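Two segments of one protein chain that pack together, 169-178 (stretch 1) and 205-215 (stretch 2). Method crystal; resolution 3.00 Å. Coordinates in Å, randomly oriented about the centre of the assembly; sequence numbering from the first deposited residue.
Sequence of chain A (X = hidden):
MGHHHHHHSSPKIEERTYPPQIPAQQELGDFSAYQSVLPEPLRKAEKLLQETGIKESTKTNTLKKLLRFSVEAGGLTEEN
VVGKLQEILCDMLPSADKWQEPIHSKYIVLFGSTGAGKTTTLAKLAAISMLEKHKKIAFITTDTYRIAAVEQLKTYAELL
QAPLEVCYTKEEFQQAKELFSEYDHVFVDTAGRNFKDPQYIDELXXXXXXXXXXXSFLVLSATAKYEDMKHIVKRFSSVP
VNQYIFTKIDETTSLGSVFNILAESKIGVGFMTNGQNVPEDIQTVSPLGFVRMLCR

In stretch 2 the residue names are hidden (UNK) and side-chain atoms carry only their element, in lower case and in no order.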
ATOM      1  N   THR A 169      -3.928  22.109 -16.981  1.00 74.72           N
ATOM      2  CA  THR A 169      -3.991  23.346 -16.209  1.00 76.59           C
ATOM      3  C   THR A 169      -5.325  23.457 -15.505  1.00 77.41           C
ATOM      4  O   THR A 169      -6.230  22.655 -15.751  1.00 77.59           O
ATOM      5  CB  THR A 169      -3.819  24.589 -17.105  1.00 76.57           C
ATOM      6  OG1 THR A 169      -5.007  24.787 -17.885  1.00 76.36           O
ATOM      7  CG2 THR A 169      -2.630  24.410 -18.033  1.00 75.99           C
ATOM      8  N   LYS A 170      -5.433  24.458 -14.636  1.00 77.92           N
ATOM      9  CA  LYS A 170      -6.649  24.704 -13.875  1.00 79.99           C
ATOM     10  C   LYS A 170      -7.738  25.230 -14.797  1.00 81.01           C
ATOM     11  O   LYS A 170      -8.926  24.934 -14.607  1.00 80.52           O
ATOM     12  CB  LYS A 170      -6.367  25.724 -12.780  1.00 81.57           C
ATOM     13  CG  LYS A 170      -5.677  26.957 -13.322  1.00 84.80           C
ATOM     14  CD  LYS A 170      -4.986  27.758 -12.237  1.00 87.07           C
ATOM     15  CE  LYS A 170      -3.941  28.678 -12.859  1.00 88.65           C
ATOM     16  NZ  LYS A 170      -2.922  27.892 -13.630  1.00 88.61           N
ATOM     17  N   GLU A 171      -7.321  26.010 -15.794  1.00 82.03           N
ATOM     18  CA  GLU A 171      -8.251  26.595 -16.759  1.00 82.60           C
ATOM     19  C   GLU A 171      -8.898  25.476 -17.562  1.00 82.49           C
ATOM     20  O   GLU A 171     -10.122  25.413 -17.693  1.00 81.56           O
ATOM     21  CB  GLU A 171      -7.518  27.538 -17.719  1.00 82.93           C
ATOM     22  CG  GLU A 171      -6.587  28.549 -17.061  1.00 84.47           C
ATOM     23  CD  GLU A 171      -5.166  28.026 -16.896  1.00 85.45           C
ATOM     24  OE1 GLU A 171      -4.628  27.455 -17.873  1.00 85.10           O
ATOM     25  OE2 GLU A 171      -4.586  28.204 -15.800  1.00 85.03           O
ATOM     26  N   GLU A 172      -8.058  24.598 -18.099  1.00 82.58           N
ATOM     27  CA  GLU A 172      -8.525  23.475 -18.888  1.00 83.28           C
ATOM     28  C   GLU A 172      -9.554  22.697 -18.087  1.00 84.40           C
ATOM     29  O   GLU A 172     -10.652  22.418 -18.572  1.00 84.53           O
ATOM     30  CB  GLU A 172      -7.349  22.575 -19.267  1.00 83.52           C
ATOM     31  CG  GLU A 172      -6.361  23.248 -20.217  1.00 85.45           C
ATOM     32  CD  GLU A 172      -5.176  22.364 -20.591  1.00 86.60           C
ATOM     33  OE1 GLU A 172      -5.394  21.228 -21.074  1.00 85.74           O
ATOM     34  OE2 GLU A 172      -4.022  22.816 -20.413  1.00 87.06           O
ATOM     35  N   PHE A 173      -9.203  22.360 -16.850  1.00 85.86           N
ATOM     36  CA  PHE A 173     -10.117  21.619 -15.993  1.00 86.91           C
ATOM     37  C   PHE A 173     -11.423  22.387 -15.819  1.00 87.58           C
ATOM     38  O   PHE A 173     -12.497  21.881 -16.132  1.00 87.33           O
ATOM     39  CB  PHE A 173      -9.502  21.367 -14.613  1.00 86.87           C
ATOM     40  CG  PHE A 173     -10.445  20.693 -13.656  1.00 87.56           C
ATOM     41  CD1 PHE A 173     -10.736  19.341 -13.787  1.00 87.73           C
ATOM     42  CD2 PHE A 173     -11.107  21.425 -12.675  1.00 88.28           C
ATOM     43  CE1 PHE A 173     -11.674  18.726 -12.960  1.00 87.21           C
ATOM     44  CE2 PHE A 173     -12.046  20.821 -11.846  1.00 87.48           C
ATOM     45  CZ  PHE A 173     -12.330  19.470 -11.990  1.00 87.20           C
ATOM     46  N   GLN A 174     -11.325  23.613 -15.313  1.00 88.81           N
ATOM     47  CA  GLN A 174     -12.506  24.442 -15.095  1.00 89.59           C
ATOM     48  C   GLN A 174     -13.408  24.428 -16.327  1.00 89.12           C
ATOM     49  O   GLN A 174     -14.632  24.386 -16.206  1.00 89.34           O
ATOM     50  CB  GLN A 174     -12.098  25.882 -14.775  1.00 90.10           C
ATOM     51  CG  GLN A 174     -13.119  26.630 -13.946  1.00 90.68           C
ATOM     52  CD  GLN A 174     -13.366  25.956 -12.604  1.00 93.06           C
ATOM     53  OE1 GLN A 174     -12.422  25.605 -11.886  1.00 92.57           O
ATOM     54  NE2 GLN A 174     -14.640  25.776 -12.255  1.00 93.51           N
ATOM     55  N   GLN A 175     -12.803  24.460 -17.511  1.00 87.77           N
ATOM     56  CA  GLN A 175     -13.566  24.435 -18.752  1.00 86.49           C
ATOM     57  C   GLN A 175     -14.309  23.115 -18.910  1.00 85.53           C
ATOM     58  O   GLN A 175     -15.530  23.102 -19.104  1.00 83.83           O
ATOM     59  CB  GLN A 175     -12.638  24.648 -19.942  1.00 87.63           C
ATOM     60  CG  GLN A 175     -12.387  26.106 -20.260  1.00 89.31           C
ATOM     61  CD  GLN A 175     -11.252  26.282 -21.236  1.00 90.71           C
ATOM     62  OE1 GLN A 175     -11.102  25.493 -22.177  1.00 92.76           O
ATOM     63  NE2 GLN A 175     -10.442  27.320 -21.027  1.00 89.46           N
ATOM     64  N   ALA A 176     -13.566  22.011 -18.841  1.00 83.90           N
ATOM     65  CA  ALA A 176     -14.155  20.680 -18.957  1.00 82.27           C
ATOM     66  C   ALA A 176     -15.224  20.573 -17.881  1.00 81.71           C
ATOM     67  O   ALA A 176     -16.308  20.042 -18.101  1.00 81.35           O
ATOM     68  CB  ALA A 176     -13.091  19.620 -18.745  1.00 80.80           C
ATOM     69  N   LYS A 177     -14.886  21.091 -16.711  1.00 82.28           N
ATOM     70  CA  LYS A 177     -15.773  21.107 -15.566  1.00 83.24           C
ATOM     71  C   LYS A 177     -17.032  21.863 -15.967  1.00 84.00           C
ATOM     72  O   LYS A 177     -18.121  21.579 -15.484  1.00 83.91           O
ATOM     73  CB  LYS A 177     -15.055  21.809 -14.406  1.00 83.27           C
ATOM     74  CG  LYS A 177     -15.859  22.020 -13.132  1.00 82.71           C
ATOM     75  CD  LYS A 177     -14.936  22.584 -12.050  1.00 82.89           C
ATOM     76  CE  LYS A 177     -15.688  22.975 -10.789  1.00 83.31           C
ATOM     77  NZ  LYS A 177     -16.557  24.164 -11.010  1.00 84.86           N
ATOM     78  N   GLU A 178     -16.872  22.820 -16.872  1.00 85.56           N
ATOM     79  CA  GLU A 178     -17.990  23.633 -17.342  1.00 88.06           C
ATOM     80  C   GLU A 178     -18.633  23.055 -18.595  1.00 86.63           C
ATOM     81  O   GLU A 178     -19.803  23.310 -18.888  1.00 85.22           O
ATOM     82  CB  GLU A 178     -17.510  25.065 -17.607  1.00 92.03           C
ATOM     83  CG  GLU A 178     -17.211  25.854 -16.325  1.00 95.87           C
ATOM     84  CD  GLU A 178     -16.389  27.108 -16.575  1.00 98.15           C
ATOM     85  OE1 GLU A 178     -16.816  27.949 -17.404  1.00 98.32           O
ATOM     86  OE2 GLU A 178     -15.315  27.245 -15.938  1.00 99.15           O
ATOM     87  N   UNK A 205      -5.106  21.736  -4.892  1.00 74.64           N
ATOM     88  CA  UNK A 205      -6.010  22.851  -4.620  1.00 76.41           C
ATOM     89  C   UNK A 205      -5.985  23.854  -5.765  1.00 77.88           C
ATOM     90  O   UNK A 205      -6.999  24.495  -6.056  1.00 78.10           O
ATOM     91  c   UNK A 205      -3.631  23.411  -1.000  1.00 79.33           C
ATOM     92  n   UNK A 205      -2.930  24.002   0.189  1.00 79.25           N
ATOM     93  c   UNK A 205      -5.816  22.707  -2.069  1.00 76.19           C
ATOM     94  c   UNK A 205      -5.156  23.341  -0.847  1.00 77.77           C
ATOM     95  c   UNK A 205      -5.619  23.550  -3.317  1.00 76.15           C
ATOM     96  N   UNK A 206      -4.827  23.991  -6.408  1.00 79.68           N
ATOM     97  CA  UNK A 206      -4.687  24.907  -7.536  1.00 82.61           C
ATOM     98  C   UNK A 206      -5.518  24.373  -8.699  1.00 84.34           C
ATOM     99  O   UNK A 206      -6.532  24.971  -9.084  1.00 84.85           O
ATOM    100  c   UNK A 206      -2.289  25.640  -6.951  1.00 86.05           C
ATOM    101  o   UNK A 206      -3.035  27.867  -7.357  1.00 87.22           O
ATOM    102  c   UNK A 206      -3.222  25.016  -7.977  1.00 83.66           C
ATOM    103  o   UNK A 206      -2.853  27.222  -5.250  1.00 85.90           O
ATOM    104  c   UNK A 206      -2.762  27.010  -6.484  1.00 87.23           C
ATOM    105  N   UNK A 207      -5.071  23.241  -9.247  1.00 85.23           N
ATOM    106  CA  UNK A 207      -5.734  22.580 -10.362  1.00 85.13           C
ATOM    107  C   UNK A 207      -7.227  22.439 -10.097  1.00 85.61           C
ATOM    108  O   UNK A 207      -8.054  22.854 -10.918  1.00 86.08           O
ATOM    109  o   UNK A 207      -3.728  21.319 -10.835  1.00 85.96           O
ATOM    110  c   UNK A 207      -5.784  20.528 -11.803  1.00 86.28           C
ATOM    111  c   UNK A 207      -5.135  21.192 -10.598  1.00 85.36           C
ATOM    112  N   UNK A 208      -7.568  21.851  -8.953  1.00 85.25           N
ATOM    113  CA  UNK A 208      -8.968  21.675  -8.579  1.00 85.48           C
ATOM    114  C   UNK A 208      -9.363  22.752  -7.571  1.00 85.44           C
ATOM    115  O   UNK A 208      -8.950  22.710  -6.413  1.00 84.16           O
ATOM    116  c   UNK A 208     -10.657  20.170  -7.491  1.00 86.43           C
ATOM    117  c   UNK A 208      -9.219  20.278  -7.978  1.00 85.68           C
ATOM    118  c   UNK A 208      -8.937  19.208  -9.039  1.00 85.00           C
ATOM    119  c   UNK A 208      -9.189  17.791  -8.576  1.00 84.49           C
ATOM    120  N   UNK A 209     -10.181  23.729  -8.009  1.00 86.29           N
ATOM    121  CA  UNK A 209     -10.669  24.857  -7.206  1.00 85.75           C
ATOM    122  C   UNK A 209     -11.296  24.479  -5.871  1.00 86.08           C
ATOM    123  O   UNK A 209     -10.748  24.802  -4.815  1.00 87.09           O
ATOM    124  c   UNK A 209     -12.191  24.398  -8.966  1.00 86.62           C
ATOM    125  c   UNK A 209     -11.668  25.537  -8.139  1.00 85.85           C
ATOM    126  c   UNK A 209     -10.912  23.658  -9.289  1.00 87.00           C
ATOM    127  N   UNK A 210     -12.443  23.807  -5.932  1.00 85.64           N
ATOM    128  CA  UNK A 210     -13.195  23.364  -4.754  1.00 86.02           C
ATOM    129  C   UNK A 210     -14.320  24.332  -4.374  1.00 85.35           C
ATOM    130  O   UNK A 210     -14.088  25.396  -3.798  1.00 84.45           O
ATOM    131  c   UNK A 210      -9.593  19.764  -3.935  1.00 90.11           C
ATOM    132  c   UNK A 210     -11.836  20.674  -3.919  1.00 90.22           C
ATOM    133  c   UNK A 210     -10.970  19.579  -4.046  1.00 90.04           C
ATOM    134  c   UNK A 210     -12.275  23.139  -3.539  1.00 87.63           C
ATOM    135  c   UNK A 210      -9.955  22.128  -3.574  1.00 91.99           C
ATOM    136  c   UNK A 210     -11.339  21.958  -3.684  1.00 90.68           C
ATOM    137  c   UNK A 210      -9.081  21.036  -3.701  1.00 91.51           C
ATOM    138  N   UNK A 211     -15.546  23.945  -4.717  1.00 85.29           N
ATOM    139  CA  UNK A 211     -16.745  24.727  -4.431  1.00 83.27           C
ATOM    140  C   UNK A 211     -17.963  23.814  -4.301  1.00 80.86           C
ATOM    141  O   UNK A 211     -17.898  22.622  -4.594  1.00 79.91           O
ATOM    142  c   UNK A 211     -17.003  25.759  -5.532  1.00 84.06           C
ATOM    143  c   UNK A 211     -15.463  25.168  -7.428  1.00 88.26           C
ATOM    144  c   UNK A 211     -16.904  25.218  -6.940  1.00 85.64           C
ATOM    145  o   UNK A 211     -14.786  26.224  -7.378  1.00 88.61           O
ATOM    146  o   UNK A 211     -15.009  24.082  -7.864  1.00 88.87           O
ATOM    147  N   UNK A 212     -19.070  24.396  -3.858  1.00 78.73           N
ATOM    148  CA  UNK A 212     -20.331  23.689  -3.660  1.00 76.30           C
ATOM    149  C   UNK A 212     -20.555  22.499  -4.587  1.00 76.14           C
ATOM    150  O   UNK A 212     -21.027  21.443  -4.151  1.00 75.79           O
ATOM    151  c   UNK A 212     -21.494  24.670  -3.822  1.00 75.22           C
ATOM    152  o   UNK A 212     -22.739  24.025  -3.646  1.00 72.36           O
ATOM    153  N   UNK A 213     -20.217  22.673  -5.861  1.00 75.54           N
ATOM    154  CA  UNK A 213     -20.406  21.630  -6.871  1.00 73.40           C
ATOM    155  C   UNK A 213     -19.624  20.321  -6.679  1.00 70.53           C
ATOM    156  O   UNK A 213     -20.066  19.267  -7.131  1.00 69.01           O
ATOM    157  c   UNK A 213     -20.100  22.209  -8.264  1.00 75.67           C
ATOM    158  o   UNK A 213     -18.820  22.841  -8.310  1.00 78.24           O
ATOM    159  N   UNK A 214     -18.479  20.384  -6.005  1.00 68.44           N
ATOM    160  CA  UNK A 214     -17.641  19.205  -5.796  1.00 66.02           C
ATOM    161  C   UNK A 214     -17.894  18.404  -4.511  1.00 65.41           C
ATOM    162  O   UNK A 214     -18.354  18.942  -3.506  1.00 66.32           O
ATOM    163  c   UNK A 214     -15.272  18.466  -5.382  1.00 62.78           C
ATOM    164  c   UNK A 214     -15.784  19.962  -7.303  1.00 63.07           C
ATOM    165  c   UNK A 214     -14.302  20.254  -7.507  1.00 63.82           C
ATOM    166  c   UNK A 214     -16.146  19.599  -5.864  1.00 63.74           C
ATOM    167  N   UNK A 215     -17.584  17.108  -4.567  1.00 64.49           N
ATOM    168  CA  UNK A 215     -17.742  16.178  -3.441  1.00 63.15           C
ATOM    169  C   UNK A 215     -16.508  15.251  -3.425  1.00 62.48           C
ATOM    170  O   UNK A 215     -16.567  14.129  -3.932  1.00 63.56           O
ATOM    171  n   UNK A 215     -20.726  12.411  -2.512  1.00 59.04           N
ATOM    172  c   UNK A 215     -20.726  13.721  -2.729  1.00 60.11           C
ATOM    173  o   UNK A 215     -21.726  14.329  -3.114  1.00 61.09           O
ATOM    174  c   UNK A 215     -19.027  15.356  -3.637  1.00 61.74           C
ATOM    175  c   UNK A 215     -19.423  14.459  -2.468  1.00 59.84           C
TER

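Position 205 carries four carbons in a row ending in a nitrogen, the long amine of a lysine. It sits in the last stretch of a helix, and its side chain is out of reach of stretch 1: Lys205. Position 206 has three carbons, the third bearing two oxygens, so it is Glu206. Its carboxylate stays clear of the partner helix, and the contact is made by the backbone, with Glu206 O 3.8 Å from Lys170 CB.

At 207 a single carbon carries one oxygen and one carbon, the small branched pattern of threonine. Here the two backbones come nearest, with CA of Thr207 4.2 Å from CA of Lys170. The carbonyl does much of the touching: Thr207 O lies 3.8 Å from Lys170 CA and also 3.8 Å from Phe173 CD2. The hydroxyl is hydrogen-bonded to a residue just outside the stretch.

Position 208, the first to leave helical phi/psi, shows four carbons forked at the first, one arm two carbons long. That is isoleucine, and the inner carbon of the long arm, Ile208 CG1, lies over one face of the Phe173 ring, 4.5 Å from CE2. At 209 three carbons close a ring onto the backbone nitrogen, which only proline does. Pro209 CD is 4.0 Å from Phe173 CE2, approaching the ring obliquely, while Pro209 CG is 4.2 Å from Lys177 CE; the side chain of Gln174 also reaches this ring.

Position 210 has one carbon and then a ring of six, with no oxygen: phenylalanine. Despite its size, Phe210 points away from stretch 1 and takes no part. Position 211 again has three carbons ending in two oxygens, and this glutamate points toward the helix. Glu211 OE2 forms a salt bridge with Lys177 NZ at 3.5 Å, and the same oxygen accepts a weak hydrogen bond from Phe210 N at 3.2 Å.

Positions 212 and 213 each hold one carbon and one oxygen, two serines inside a type I turn that runs from Glu211 to position 214. Ser212 is out of reach; Ser213 points toward stretch 1, its OG 3.8 Å from Lys177 NZ. The turn is closed by a 2.7 Å hydrogen bond from the backbone N of 214 to Glu211 O. Position 214 repeats the forked four-carbon pattern, and Ile214 CD1 lies 4.5 Å from Lys177 CE. Position 215 has three carbons, the last bearing one oxygen and one nitrogen: Gln215, whose amide is satisfied elsewhere in the structure.

The contact is modest, 375 Å² in all, and no hydrogen bond crosses it. Lys170, Phe173 and Lys177, spaced by three and four residues, line one side of the helix. Close backbone approach serves Lys170; Ile208 covers one face of the Phe173 ring, and Pro209 and the carbonyl oxygen of Thr207 approach it obliquely; an acidic oxygen meets the amine of Lys177 while Pro209 and Ile214 both approach its CE. From Lys170 to Lys177, the order met along the helix is proximity, then apolar packing, then charge.

Stretch 2, residues 205-215: KETIPFESSIQ
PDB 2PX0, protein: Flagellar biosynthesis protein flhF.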